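Local coordinates for protein LbpB B-lobe (Moraxella bovis, PDB 3UAQ) that probably binds host lactoferrin as a surface lipoprotein, through an N-lobe built of a handle and a beta barrel, helping the bacterium to obtain iron, at residues 207-212 with 220-225; 123-128 with 231-236; 169-174 with 242-247; 238-243 with 334-339; 301-306 with 327-332. All blocks are in the same frame, centred on the assembly; numbering follows the deposited sequence.

Contact 1: residues 207-212 with 220-225; sequences KMDSGF and SFAEQV
Phe-212 lays one face of its ring over Ala-222, whose CB sits 3.5 Å above the plane and offset toward the rim, a CH-pi contact inside the long loop that joins barrel strands 170-184 and 236-243. The Phe-221 ring crosses the same phenyl group at about a right angle, planes 86° apart, with its CE2 at 3.8 Å from Phe-212 CE1. A type II turn from Asp-209 to Phe-212 brings the ring back to Ala-222. Alongside, a single beta bridge pairs Met-208 with Glu-223 and is framed by Gln-224 N to Lys-207 O (2.8 Å) and Asp-209 N to Ala-222 O (2.9 Å). The Met-208 chain bends at chi2 (-76°) and carries SD against the peptide joining Ala-222 and Glu-223 (3.5 Å to Glu-223 N), while CE lies against Glu-223 CB at 3.7 Å. The carboxylate of Glu-223 itself is engaged by Arg-270 and His-236. Asp-209 is held at both oxygens: OD2 forms a salt bridge with Arg-232, and OD1 takes the amide of Gln-224. That last bond is straight, 3.0 Å from Gln-224 NE2 to Asp-209 OD1, and the donor comes from above the carboxylate plane.

Contact 2: residues 123-128 with 231-236; sequences AGWIFT and PRQGNH
Gln-233, whose CG touches CZ2 of Trp-125 at 4.0 Å, accepts at OE1 a hydrogen bond from the backbone N of Asp-115. Its CG lies beside the indole, and the amide beyond it turns to Asp-115 of the handle. No hydrogen bond joins segments 123-128 and 231-236 directly; the rest of the contact is mostly apolar and centres on Pro-231. Pro-231 CB rests against the neighbouring rims of Trp-125 and Phe-127, two aromatic residues of strand 121-128. It lies 3.4 Å from CH2 of Trp-125, whose side chain the proline crosses at about a right angle, and 3.7 Å from CE2 of Phe-127, where it meets the ring edge in plane. Pro-231 CG is 3.8 Å from Phe-127 CZ. Two residues apart on the strand, both aromatic side chains leave on the side of Pro-231; in each, CG stands between the backbone N and the carbonyl carbon (chi1 43° for Trp-125 and 74° for Phe-127). Next in the chain, the carbonyl oxygen of Arg-232 approaches the indole edge near its plane, 3.9 Å from Trp-125 CZ2. Phe-221 enlarges the cluster by stacking on Phe-127. The result is an aromatic interface at which a handle strand packs on the loop leading into barrel strand 236-243, consistent with the two-part N-lobe of the transferrin-binding protein B family.

Contact 3: residues 169-174 with 242-247; sequences GVANYT and ADFDAK
Segments 169-174 and 242-247 run antiparallel, with Ala-171 and Ala-242 as a hydrogen-bonded pair (Ala-171 N to Ala-242 O and Ala-242 N to Ala-171 O, each 2.9 Å) and Val-170 opposite Asp-243 as a non-hydrogen-bonded one. Phe-244 N still reaches Gly-169 O, at 2.9 Å, after the second strand has ended. On the face bearing Ala-171 and Ala-242, Tyr-173 turns its ring edge to Ala-242, with CE2 at 3.6 Å from Ala-242 CB. Its hydroxyl carries on tip to tip toward Phe-244, where Tyr-173 OH lies in the plane of the phenyl ring, 3.6 Å from Phe-244 CZ; the hydroxyl is also hydrogen-bonded to Ala-318 O. Phe-244 in turn meets Phe-313 edge-to-face. The other face carries Val-170, whose CG2 rests on the carboxylate of Asp-243 at 3.3 Å from OD1. Asp-243 has CG anti to its backbone N (chi1 -166°), which places the carboxylate carbon near Val-170 CG2. Asp-243 OD1 also accepts Ala-246 N at 3.0 Å, the donor standing above the carboxylate plane, and more weakly Asp-245 N. This Asx motif lies in the short connection between the antiparallel neighbours 236-243 and 248-257 of the beta barrel.

Contact 4: residues 238-243 with 334-339; sequences AVFKAD and AVFAGK
Phe-240 reaches from strand 236-243 to Phe-336 and Gly-338 on strand 332-340, with its CA-CB bond directed at the other strand. From CB, CG is set anti to the carbonyl carbon and beside the backbone N (chi1 -51°). One flank of the ring then follows the backbone of the second strand: Phe-240 CD1 comes to 4.1 Å from Gly-338 CA, and Phe-240 CE1 lies 3.6 Å from Ala-337 O, which meets the ring at its edge, near the plane. Glycine at this position presents only its CA to the ring. At the tip, Phe-240 CZ touches CD1 of Phe-336 at 3.7 Å, and the other flank joins in through Phe-240 CE2, 3.8 Å from the same Phe-336 CD1. The two phenyl groups meet obliquely, centroids 5.7 Å apart and planes inclined by 35°. Ala-238 adds a smaller contact, its CB 4.0 Å from Ala-337 O. Leu-321 of strand 320-326 touches both phenylalanines, whereas the methyl of Ala-337 is directed to the other side of its strand, against Val-121 and Ala-123 of the handle. No hydrogen bond links the two segments, because strand 170-184 lies between them in the sheet. Their directions differ by 62°, and side chains of nonadjacent strands converge in the apolar interior of the curled antiparallel sheet, as expected in a beta barrel.

Contact 5: residues 301-306 with 327-332; sequences FNKNAD and TNDNSV
With CG anti to the carbonyl carbon in both Asp-306 (chi1 -60°) and Asn-328 (chi1 -71°), the carboxylate and amide are brought together, crossing at about a right angle as side chains with their planes 40° apart. Asn-328 ND2 donates to Asp-306 OD2 at 2.6 Å, on the anti side of the carboxylate, while its OD1 accepts Asp-306 N at 3.1 Å. The other oxygen, Asp-306 OD1, takes Asn-304 ND2 from the syn side, while Asn-304 OD1 accepts the backbone N of Ala-288. The backbones are joined by Asn-328 N to Asn-304 O (2.9 Å). A type I turn from Thr-327 to Asn-330 carries Asn-328, and Thr-327 OG1 accepts Val-332 N at 2.7 Å, tying what follows the turn to its start. Lys-303 bends at chi2 and lays CG beside the carboxylate of Asp-329, 3.3 Å from OD1; its NZ stays 5.4 Å from Asp-329 OD2. At the other end Phe-301 CD1 meets Val-332 CG2 at 4.1 Å. Three donors and acceptors of Asn-328, counting backbone N, are thus spent on one short segment, which probably fixes the rotation of its amide, both carboxylate oxygens of Asp-306 being engaged by asparagine amides.

Overall arrangement
Contacts 1 and 2 lie 11 Å apart between centres and touch directly: Asp-209 pairs with Arg-232, and Glu-223 with His-236, which ties the loop of contact 1 to segment 231-236. Contacts 3 and 4, also 11 Å apart, share strand 236-243 and are tied by backbone bonds of Tyr-173 to Phe-240 and Thr-174 to Lys-339. Contact 2 reaches contact 4 through Ala-123, packed on Val-335 and Ala-337. Contact 5 is nested within the chain closed by contact 4 and continues into its strand; its nearest atoms are about 4 Å from contact 1, without touching it. Contacts 1 and 3 are farthest apart, centres 34 Å.

Contact 1: residues 207-212 with 220-225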
# COMPACT_ATOMS: atom_id res chain seq x y z
N LYS A 207 -3.05 -14.44 -22.54
CA LYS A 207 -2.61 -13.08 -22.18
C LYS A 207 -2.11 -13.02 -20.74
O LYS A 207 -2.30 -12.01 -20.05
CB LYS A 207 -3.73 -12.05 -22.40
CG LYS A 207 -4.45 -12.16 -23.74
CD LYS A 207 -3.48 -12.19 -24.91
CE LYS A 207 -4.17 -12.62 -26.20
NZ LYS A 207 -3.20 -12.97 -27.28
N MET A 208 -1.47 -14.10 -20.30
CA MET A 208 -0.86 -14.17 -18.98
C MET A 208 0.65 -14.15 -19.12
O MET A 208 1.19 -14.53 -20.16
CB MET A 208 -1.30 -15.44 -18.24
CG MET A 208 -2.74 -15.42 -17.75
SD MET A 208 -2.95 -14.40 -16.27
CE MET A 208 -4.73 -14.30 -16.18
N ASP A 209 1.35 -13.71 -18.08
CA ASP A 209 2.79 -13.83 -18.07
C ASP A 209 3.15 -15.30 -18.13
O ASP A 209 2.35 -16.15 -17.75
CB ASP A 209 3.39 -13.18 -16.83
CG ASP A 209 3.30 -11.67 -16.86
OD1 ASP A 209 3.99 -11.05 -17.70
OD2 ASP A 209 2.53 -11.11 -16.05
N SER A 210 4.35 -15.61 -18.63
CA SER A 210 4.77 -17.00 -18.79
C SER A 210 4.71 -17.79 -17.50
O SER A 210 5.06 -17.29 -16.43
CB SER A 210 6.17 -17.08 -19.40
OG SER A 210 6.11 -17.31 -20.79
N GLY A 211 4.26 -19.03 -17.60
CA GLY A 211 4.23 -19.93 -16.46
C GLY A 211 2.94 -19.83 -15.67
O GLY A 211 2.62 -20.73 -14.89
N PHE A 212 2.21 -18.74 -15.87
CA PHE A 212 0.94 -18.55 -15.18
C PHE A 212 -0.25 -19.22 -15.89
O PHE A 212 -0.74 -18.72 -16.90
CB PHE A 212 0.67 -17.07 -14.96
CG PHE A 212 1.40 -16.50 -13.79
CD1 PHE A 212 0.79 -16.43 -12.55
CD2 PHE A 212 2.71 -16.06 -13.92
CE1 PHE A 212 1.46 -15.92 -11.46
CE2 PHE A 212 3.38 -15.54 -12.83
CZ PHE A 212 2.76 -15.47 -11.60
N SER A 220 -4.89 -12.29 -11.54
CA SER A 220 -5.20 -10.96 -12.03
C SER A 220 -3.90 -10.23 -12.36
O SER A 220 -3.71 -9.75 -13.48
CB SER A 220 -6.00 -10.17 -11.00
OG SER A 220 -6.21 -10.92 -9.80
N PHE A 221 -3.00 -10.17 -11.39
CA PHE A 221 -1.76 -9.41 -11.54
C PHE A 221 -0.85 -9.94 -12.66
O PHE A 221 0.11 -9.28 -13.04
CB PHE A 221 -0.99 -9.36 -10.22
CG PHE A 221 -0.47 -10.70 -9.76
CD1 PHE A 221 -1.10 -11.40 -8.74
CD2 PHE A 221 0.66 -11.26 -10.34
CE1 PHE A 221 -0.63 -12.63 -8.32
CE2 PHE A 221 1.14 -12.49 -9.92
CZ PHE A 221 0.50 -13.17 -8.91
N ALA A 222 -1.15 -11.14 -13.16
CA ALA A 222 -0.34 -11.74 -14.21
C ALA A 222 -0.97 -11.56 -15.58
O ALA A 222 -0.38 -11.92 -16.60
CB ALA A 222 -0.08 -13.22 -13.92
N GLU A 223 -2.18 -11.01 -15.61
CA GLU A 223 -2.85 -10.75 -16.88
C GLU A 223 -2.28 -9.48 -17.50
O GLU A 223 -2.21 -8.43 -16.85
CB GLU A 223 -4.36 -10.68 -16.71
CG GLU A 223 -5.11 -10.98 -18.00
CD GLU A 223 -6.57 -11.32 -17.77
OE1 GLU A 223 -7.06 -11.18 -16.63
OE2 GLU A 223 -7.23 -11.75 -18.75
N GLN A 224 -1.87 -9.58 -18.75
CA GLN A 224 -1.04 -8.55 -19.37
C GLN A 224 -1.79 -7.37 -19.98
O GLN A 224 -2.63 -7.53 -20.87
CB GLN A 224 -0.13 -9.19 -20.43
CG GLN A 224 0.72 -10.35 -19.92
CD GLN A 224 1.70 -10.86 -20.96
OE1 GLN A 224 1.37 -10.93 -22.16
NE2 GLN A 224 2.90 -11.22 -20.52
N VAL A 225 -1.47 -6.18 -19.50
CA VAL A 225 -1.81 -4.95 -20.19
C VAL A 225 -0.49 -4.27 -20.52
O VAL A 225 0.53 -4.52 -19.88
CB VAL A 225 -2.67 -4.01 -19.31
CG1 VAL A 225 -3.34 -2.96 -20.19
CG2 VAL A 225 -3.71 -4.81 -18.57

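Contact 2: residues 123-128 with 231-236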
# COMPACT_ATOMS: atom_id res chain seq x y z
N ALA A 123 -9.74 -6.88 -0.41
CA ALA A 123 -9.83 -8.01 -1.33
C ALA A 123 -8.66 -7.91 -2.28
O ALA A 123 -8.39 -6.85 -2.84
CB ALA A 123 -11.13 -7.98 -2.10
N GLY A 124 -7.95 -9.02 -2.46
CA GLY A 124 -6.83 -9.03 -3.38
C GLY A 124 -5.91 -10.21 -3.18
O GLY A 124 -6.36 -11.33 -2.93
N TRP A 125 -4.61 -9.95 -3.30
CA TRP A 125 -3.62 -11.01 -3.19
C TRP A 125 -2.40 -10.55 -2.42
O TRP A 125 -2.29 -9.39 -2.03
CB TRP A 125 -3.21 -11.48 -4.58
CG TRP A 125 -3.00 -10.36 -5.56
CD1 TRP A 125 -3.87 -9.93 -6.52
CD2 TRP A 125 -1.84 -9.52 -5.67
NE1 TRP A 125 -3.33 -8.88 -7.23
CE2 TRP A 125 -2.08 -8.61 -6.73
CE3 TRP A 125 -0.62 -9.45 -4.99
CZ2 TRP A 125 -1.15 -7.65 -7.11
CZ3 TRP A 125 0.30 -8.50 -5.37
CH2 TRP A 125 0.03 -7.61 -6.42
N ILE A 126 -1.49 -11.49 -2.19
CA ILE A 126 -0.21 -11.19 -1.57
C ILE A 126 0.69 -12.39 -1.78
O ILE A 126 0.29 -13.52 -1.50
CB ILE A 126 -0.38 -10.94 -0.06
CG1 ILE A 126 0.97 -10.89 0.65
CG2 ILE A 126 -1.28 -12.00 0.55
CD1 ILE A 126 0.88 -10.37 2.07
N PHE A 127 1.90 -12.15 -2.30
CA PHE A 127 2.78 -13.26 -2.68
C PHE A 127 4.28 -12.92 -2.64
O PHE A 127 4.67 -11.75 -2.69
CB PHE A 127 2.44 -13.74 -4.09
CG PHE A 127 2.89 -12.81 -5.18
CD1 PHE A 127 4.09 -13.01 -5.83
CD2 PHE A 127 2.10 -11.72 -5.54
CE1 PHE A 127 4.51 -12.13 -6.83
CE2 PHE A 127 2.51 -10.85 -6.54
CZ PHE A 127 3.72 -11.05 -7.19
N THR A 128 5.10 -13.96 -2.56
CA THR A 128 6.53 -13.86 -2.81
C THR A 128 6.85 -14.86 -3.90
O THR A 128 6.14 -15.87 -4.05
CB THR A 128 7.39 -14.24 -1.59
OG1 THR A 128 6.60 -14.15 -0.40
CG2 THR A 128 8.58 -13.30 -1.49
N PRO A 231 3.72 -7.67 -10.73
CA PRO A 231 2.31 -7.77 -10.33
C PRO A 231 1.58 -6.49 -10.74
O PRO A 231 1.98 -5.39 -10.32
CB PRO A 231 2.39 -7.88 -8.79
CG PRO A 231 3.76 -7.42 -8.43
CD PRO A 231 4.62 -7.83 -9.58
N ARG A 232 0.54 -6.63 -11.56
CA ARG A 232 -0.19 -5.48 -12.06
C ARG A 232 -1.47 -5.23 -11.25
O ARG A 232 -1.97 -6.12 -10.56
CB ARG A 232 -0.56 -5.71 -13.53
CG ARG A 232 0.62 -6.10 -14.42
CD ARG A 232 0.13 -6.48 -15.80
NE ARG A 232 1.24 -6.73 -16.72
CZ ARG A 232 1.88 -7.90 -16.80
NH1 ARG A 232 1.51 -8.90 -16.02
NH2 ARG A 232 2.88 -8.05 -17.66
N GLN A 233 -2.00 -4.01 -11.35
CA GLN A 233 -3.21 -3.66 -10.60
C GLN A 233 -4.12 -2.72 -11.39
O GLN A 233 -3.65 -1.97 -12.24
CB GLN A 233 -2.86 -3.03 -9.25
CG GLN A 233 -2.31 -4.00 -8.22
CD GLN A 233 -2.21 -3.36 -6.84
OE1 GLN A 233 -3.19 -2.87 -6.29
NE2 GLN A 233 -1.00 -3.36 -6.28
N GLY A 234 -5.41 -2.76 -11.08
CA GLY A 234 -6.35 -1.82 -11.66
C GLY A 234 -6.80 -2.18 -13.06
O GLY A 234 -7.38 -1.34 -13.76
N ASN A 235 -6.54 -3.41 -13.49
CA ASN A 235 -7.00 -3.86 -14.79
C ASN A 235 -8.24 -4.75 -14.70
O ASN A 235 -8.73 -5.27 -15.71
CB ASN A 235 -5.88 -4.59 -15.54
CG ASN A 235 -4.57 -3.83 -15.52
OD1 ASN A 235 -4.46 -2.75 -16.10
ND2 ASN A 235 -3.57 -4.40 -14.86
N HIS A 236 -8.75 -4.90 -13.48
CA HIS A 236 -9.94 -5.72 -13.26
C HIS A 236 -11.05 -4.94 -12.56
O HIS A 236 -10.97 -4.64 -11.37
CB HIS A 236 -9.56 -7.01 -12.53
CG HIS A 236 -8.49 -7.78 -13.22
ND1 HIS A 236 -7.15 -7.50 -13.07
CD2 HIS A 236 -8.56 -8.79 -14.12
CE1 HIS A 236 -6.44 -8.32 -13.82
NE2 HIS A 236 -7.27 -9.11 -14.47

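Contact 3: residues 169-174 with 242-247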
# COMPACT_ATOMS: atom_id res chain seq x y z
N GLY A 169 -33.14 1.27 0.62
CA GLY A 169 -33.30 1.84 -0.71
C GLY A 169 -32.55 1.11 -1.83
O GLY A 169 -32.54 -0.12 -1.88
N VAL A 170 -31.94 1.88 -2.73
CA VAL A 170 -31.13 1.32 -3.82
C VAL A 170 -29.82 2.09 -3.99
O VAL A 170 -29.82 3.32 -4.03
CB VAL A 170 -31.89 1.34 -5.16
CG1 VAL A 170 -30.97 0.94 -6.31
CG2 VAL A 170 -33.13 0.45 -5.10
N ALA A 171 -28.71 1.37 -4.10
CA ALA A 171 -27.39 2.00 -4.19
C ALA A 171 -26.53 1.37 -5.28
O ALA A 171 -26.78 0.25 -5.72
CB ALA A 171 -26.67 1.95 -2.84
N ASN A 172 -25.51 2.11 -5.72
CA ASN A 172 -24.58 1.62 -6.74
C ASN A 172 -23.15 1.56 -6.22
O ASN A 172 -22.68 2.49 -5.55
CB ASN A 172 -24.65 2.47 -8.00
CG ASN A 172 -25.82 2.11 -8.89
OD1 ASN A 172 -26.59 1.20 -8.57
ND2 ASN A 172 -25.96 2.82 -10.00
N TYR A 173 -22.46 0.48 -6.55
CA TYR A 173 -21.08 0.30 -6.12
C TYR A 173 -20.15 0.17 -7.30
O TYR A 173 -20.55 -0.26 -8.39
CB TYR A 173 -20.96 -0.94 -5.24
CG TYR A 173 -21.78 -0.92 -3.97
CD1 TYR A 173 -21.19 -0.64 -2.74
CD2 TYR A 173 -23.14 -1.20 -3.99
CE1 TYR A 173 -21.94 -0.63 -1.57
CE2 TYR A 173 -23.89 -1.19 -2.83
CZ TYR A 173 -23.29 -0.91 -1.63
OH TYR A 173 -24.05 -0.90 -0.48
N THR A 174 -18.90 0.55 -7.08
CA THR A 174 -17.84 0.30 -8.04
C THR A 174 -16.54 -0.03 -7.30
O THR A 174 -16.29 0.47 -6.20
CB THR A 174 -17.66 1.50 -9.01
OG1 THR A 174 -16.37 1.42 -9.63
CG2 THR A 174 -17.79 2.83 -8.28
N ALA A 242 -27.11 -2.60 -5.91
CA ALA A 242 -27.78 -3.15 -4.75
C ALA A 242 -29.22 -2.63 -4.63
O ALA A 242 -29.44 -1.43 -4.43
CB ALA A 242 -27.00 -2.85 -3.48
N ASP A 243 -30.18 -3.53 -4.76
CA ASP A 243 -31.58 -3.21 -4.52
C ASP A 243 -32.00 -3.81 -3.17
O ASP A 243 -32.35 -4.99 -3.09
CB ASP A 243 -32.46 -3.76 -5.64
CG ASP A 243 -33.86 -3.17 -5.63
OD1 ASP A 243 -34.27 -2.60 -4.59
OD2 ASP A 243 -34.57 -3.27 -6.66
N PHE A 244 -31.94 -2.99 -2.12
CA PHE A 244 -32.27 -3.44 -0.77
C PHE A 244 -33.77 -3.65 -0.61
O PHE A 244 -34.22 -4.29 0.34
CB PHE A 244 -31.76 -2.44 0.27
CG PHE A 244 -30.28 -2.19 0.20
CD1 PHE A 244 -29.37 -3.18 0.55
CD2 PHE A 244 -29.79 -0.96 -0.22
CE1 PHE A 244 -28.01 -2.95 0.47
CE2 PHE A 244 -28.43 -0.72 -0.30
CZ PHE A 244 -27.54 -1.71 0.05
N ASP A 245 -34.54 -3.10 -1.54
CA ASP A 245 -35.99 -3.29 -1.52
C ASP A 245 -36.37 -4.63 -2.14
O ASP A 245 -37.12 -5.41 -1.56
CB ASP A 245 -36.69 -2.13 -2.23
CG ASP A 245 -36.46 -0.80 -1.54
OD1 ASP A 245 -36.01 -0.80 -0.38
OD2 ASP A 245 -36.74 0.25 -2.17
N ALA A 246 -35.84 -4.89 -3.33
CA ALA A 246 -36.10 -6.14 -4.03
C ALA A 246 -35.25 -7.27 -3.44
O ALA A 246 -35.44 -8.44 -3.79
CB ALA A 246 -35.85 -5.99 -5.53
N LYS A 247 -34.33 -6.91 -2.55
CA LYS A 247 -33.41 -7.87 -1.95
C LYS A 247 -32.53 -8.56 -3.00
O LYS A 247 -32.33 -9.78 -2.97
CB LYS A 247 -34.17 -8.91 -1.12
CG LYS A 247 -34.11 -8.68 0.39
CD LYS A 247 -35.08 -7.62 0.85
CE LYS A 247 -36.46 -8.21 1.15
NZ LYS A 247 -36.52 -8.85 2.51

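Contact 4: residues 238-243 with 334-339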
# COMPACT_ATOMS: atom_id res chain seq x y z
N ALA A 238 -14.88 -3.92 -11.21
CA ALA A 238 -16.08 -4.50 -10.63
C ALA A 238 -17.16 -3.43 -10.53
O ALA A 238 -16.87 -2.30 -10.13
CB ALA A 238 -15.79 -5.10 -9.26
N VAL A 239 -18.38 -3.77 -10.90
CA VAL A 239 -19.50 -2.85 -10.77
C VAL A 239 -20.69 -3.57 -10.15
O VAL A 239 -20.97 -4.72 -10.49
CB VAL A 239 -19.89 -2.22 -12.12
CG1 VAL A 239 -21.39 -2.34 -12.38
CG2 VAL A 239 -19.45 -0.76 -12.17
N PHE A 240 -21.40 -2.91 -9.24
CA PHE A 240 -22.50 -3.56 -8.53
C PHE A 240 -23.73 -2.68 -8.43
O PHE A 240 -23.62 -1.45 -8.37
CB PHE A 240 -22.06 -3.97 -7.12
CG PHE A 240 -20.79 -4.76 -7.09
CD1 PHE A 240 -19.57 -4.12 -6.92
CD2 PHE A 240 -20.80 -6.14 -7.23
CE1 PHE A 240 -18.38 -4.84 -6.89
CE2 PHE A 240 -19.62 -6.87 -7.20
CZ PHE A 240 -18.41 -6.22 -7.03
N LYS A 241 -24.90 -3.31 -8.43
CA LYS A 241 -26.15 -2.62 -8.13
C LYS A 241 -26.85 -3.34 -6.99
O LYS A 241 -27.14 -4.53 -7.08
CB LYS A 241 -27.06 -2.53 -9.35
CG LYS A 241 -28.36 -1.81 -9.06
CD LYS A 241 -28.54 -0.56 -9.94
CE LYS A 241 -29.33 -0.90 -11.20
NZ LYS A 241 -30.53 -1.71 -10.82
N ALA A 242 -27.11 -2.60 -5.91
CA ALA A 242 -27.78 -3.15 -4.75
C ALA A 242 -29.22 -2.63 -4.63
O ALA A 242 -29.44 -1.43 -4.43
CB ALA A 242 -27.00 -2.85 -3.48
N ASP A 243 -30.18 -3.53 -4.76
CA ASP A 243 -31.58 -3.21 -4.52
C ASP A 243 -32.00 -3.81 -3.17
O ASP A 243 -32.35 -4.99 -3.09
CB ASP A 243 -32.46 -3.76 -5.64
CG ASP A 243 -33.86 -3.17 -5.63
OD1 ASP A 243 -34.27 -2.60 -4.59
OD2 ASP A 243 -34.57 -3.27 -6.66
N ALA A 334 -12.40 -16.38 -7.19
CA ALA A 334 -12.34 -14.94 -7.34
C ALA A 334 -12.83 -14.23 -6.09
O ALA A 334 -13.73 -14.71 -5.40
CB ALA A 334 -13.13 -14.49 -8.56
N VAL A 335 -12.22 -13.09 -5.81
CA VAL A 335 -12.67 -12.22 -4.74
C VAL A 335 -12.99 -10.87 -5.34
O VAL A 335 -12.44 -10.48 -6.37
CB VAL A 335 -11.60 -12.06 -3.65
CG1 VAL A 335 -11.28 -13.40 -3.02
CG2 VAL A 335 -10.34 -11.44 -4.24
N PHE A 336 -13.89 -10.14 -4.69
CA PHE A 336 -14.31 -8.86 -5.22
C PHE A 336 -14.68 -7.88 -4.11
O PHE A 336 -15.06 -8.27 -3.00
CB PHE A 336 -15.49 -9.04 -6.17
CG PHE A 336 -16.66 -9.78 -5.57
CD1 PHE A 336 -17.65 -9.10 -4.88
CD2 PHE A 336 -16.77 -11.16 -5.72
CE1 PHE A 336 -18.74 -9.78 -4.34
CE2 PHE A 336 -17.86 -11.84 -5.18
CZ PHE A 336 -18.84 -11.15 -4.49
N ALA A 337 -14.55 -6.60 -4.43
CA ALA A 337 -14.94 -5.55 -3.50
C ALA A 337 -15.48 -4.38 -4.30
O ALA A 337 -15.13 -4.18 -5.46
CB ALA A 337 -13.75 -5.13 -2.65
N GLY A 338 -16.36 -3.60 -3.67
CA GLY A 338 -16.91 -2.42 -4.28
C GLY A 338 -17.31 -1.42 -3.21
O GLY A 338 -17.46 -1.78 -2.04
N LYS A 339 -17.46 -0.16 -3.61
CA LYS A 339 -17.90 0.88 -2.69
C LYS A 339 -18.77 1.89 -3.43
O LYS A 339 -18.66 2.04 -4.65
CB LYS A 339 -16.71 1.58 -2.02
CG LYS A 339 -16.32 2.89 -2.69
CD LYS A 339 -14.91 3.30 -2.29
CE LYS A 339 -14.28 4.23 -3.31
NZ LYS A 339 -12.81 4.38 -3.13

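Contact 5: residues 301-306 with 327-332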
# COMPACT_ATOMS: atom_id res chain seq x y z
N PHE A 301 -12.35 -18.44 -18.21
CA PHE A 301 -13.58 -18.01 -17.54
C PHE A 301 -14.85 -18.50 -18.24
O PHE A 301 -15.75 -17.70 -18.53
CB PHE A 301 -13.56 -16.49 -17.44
CG PHE A 301 -12.20 -15.93 -17.14
CD1 PHE A 301 -11.69 -15.98 -15.85
CD2 PHE A 301 -11.41 -15.40 -18.15
CE1 PHE A 301 -10.42 -15.48 -15.56
CE2 PHE A 301 -10.14 -14.89 -17.87
CZ PHE A 301 -9.64 -14.94 -16.57
N ASN A 302 -14.92 -19.80 -18.50
CA ASN A 302 -16.02 -20.40 -19.24
C ASN A 302 -17.07 -21.09 -18.36
O ASN A 302 -18.08 -21.58 -18.86
CB ASN A 302 -15.50 -21.38 -20.29
CG ASN A 302 -14.45 -22.33 -19.72
OD1 ASN A 302 -13.77 -22.01 -18.74
ND2 ASN A 302 -14.30 -23.49 -20.34
N LYS A 303 -16.82 -21.15 -17.05
CA LYS A 303 -17.76 -21.80 -16.14
C LYS A 303 -18.34 -20.83 -15.14
O LYS A 303 -17.65 -19.93 -14.66
CB LYS A 303 -17.08 -22.95 -15.38
CG LYS A 303 -16.46 -24.01 -16.27
CD LYS A 303 -17.47 -24.59 -17.24
CE LYS A 303 -16.85 -25.72 -18.06
NZ LYS A 303 -17.66 -26.05 -19.26
N ASN A 304 -19.61 -21.02 -14.82
CA ASN A 304 -20.26 -20.26 -13.76
C ASN A 304 -19.78 -20.69 -12.39
O ASN A 304 -19.02 -21.65 -12.25
CB ASN A 304 -21.78 -20.49 -13.80
CG ASN A 304 -22.41 -20.00 -15.09
OD1 ASN A 304 -21.73 -19.48 -15.97
ND2 ASN A 304 -23.72 -20.17 -15.20
N ALA A 305 -20.22 -19.94 -11.38
CA ALA A 305 -20.22 -20.42 -10.02
C ALA A 305 -21.68 -20.35 -9.59
O ALA A 305 -22.11 -19.39 -8.94
CB ALA A 305 -19.36 -19.54 -9.13
N ASP A 306 -22.46 -21.35 -10.00
CA ASP A 306 -23.90 -21.38 -9.71
C ASP A 306 -24.14 -21.65 -8.23
O ASP A 306 -23.76 -22.70 -7.71
CB ASP A 306 -24.60 -22.45 -10.56
CG ASP A 306 -24.44 -22.22 -12.05
OD1 ASP A 306 -24.99 -21.22 -12.57
OD2 ASP A 306 -23.79 -23.05 -12.72
N THR A 327 -15.78 -21.37 -8.93
CA THR A 327 -16.55 -21.93 -10.03
C THR A 327 -16.98 -23.39 -9.84
O THR A 327 -16.48 -24.09 -8.95
CB THR A 327 -15.79 -21.78 -11.35
OG1 THR A 327 -14.45 -22.26 -11.19
CG2 THR A 327 -15.74 -20.30 -11.74
N ASN A 328 -17.90 -23.84 -10.69
CA ASN A 328 -18.48 -25.18 -10.60
C ASN A 328 -17.45 -26.31 -10.70
O ASN A 328 -17.55 -27.31 -9.98
CB ASN A 328 -19.55 -25.37 -11.69
CG ASN A 328 -20.80 -24.56 -11.42
OD1 ASN A 328 -20.99 -24.04 -10.32
ND2 ASN A 328 -21.68 -24.47 -12.42
N ASP A 329 -16.48 -26.16 -11.59
CA ASP A 329 -15.44 -27.17 -11.78
C ASP A 329 -14.13 -26.76 -11.12
O ASP A 329 -13.05 -27.14 -11.58
CB ASP A 329 -15.21 -27.43 -13.27
CG ASP A 329 -14.74 -26.20 -14.01
OD1 ASP A 329 -14.95 -25.08 -13.49
OD2 ASP A 329 -14.16 -26.35 -15.11
N ASN A 330 -14.23 -25.98 -10.04
CA ASN A 330 -13.06 -25.59 -9.26
C ASN A 330 -11.93 -25.06 -10.15
O ASN A 330 -10.77 -25.44 -9.99
CB ASN A 330 -12.58 -26.78 -8.44
CG ASN A 330 -13.70 -27.44 -7.67
OD1 ASN A 330 -14.40 -26.79 -6.89
ND2 ASN A 330 -13.91 -28.73 -7.90
N SER A 331 -12.29 -24.17 -11.07
CA SER A 331 -11.38 -23.68 -12.10
C SER A 331 -11.02 -22.21 -11.92
O SER A 331 -9.97 -21.75 -12.37
CB SER A 331 -12.02 -23.89 -13.48
OG SER A 331 -13.33 -23.36 -13.52
N VAL A 332 -11.90 -21.46 -11.26
CA VAL A 332 -11.61 -20.08 -10.91
C VAL A 332 -12.08 -19.73 -9.51
O VAL A 332 -13.25 -19.93 -9.17
CB VAL A 332 -12.23 -19.08 -11.91
CG1 VAL A 332 -12.10 -17.66 -11.37
CG2 VAL A 332 -11.57 -19.20 -13.27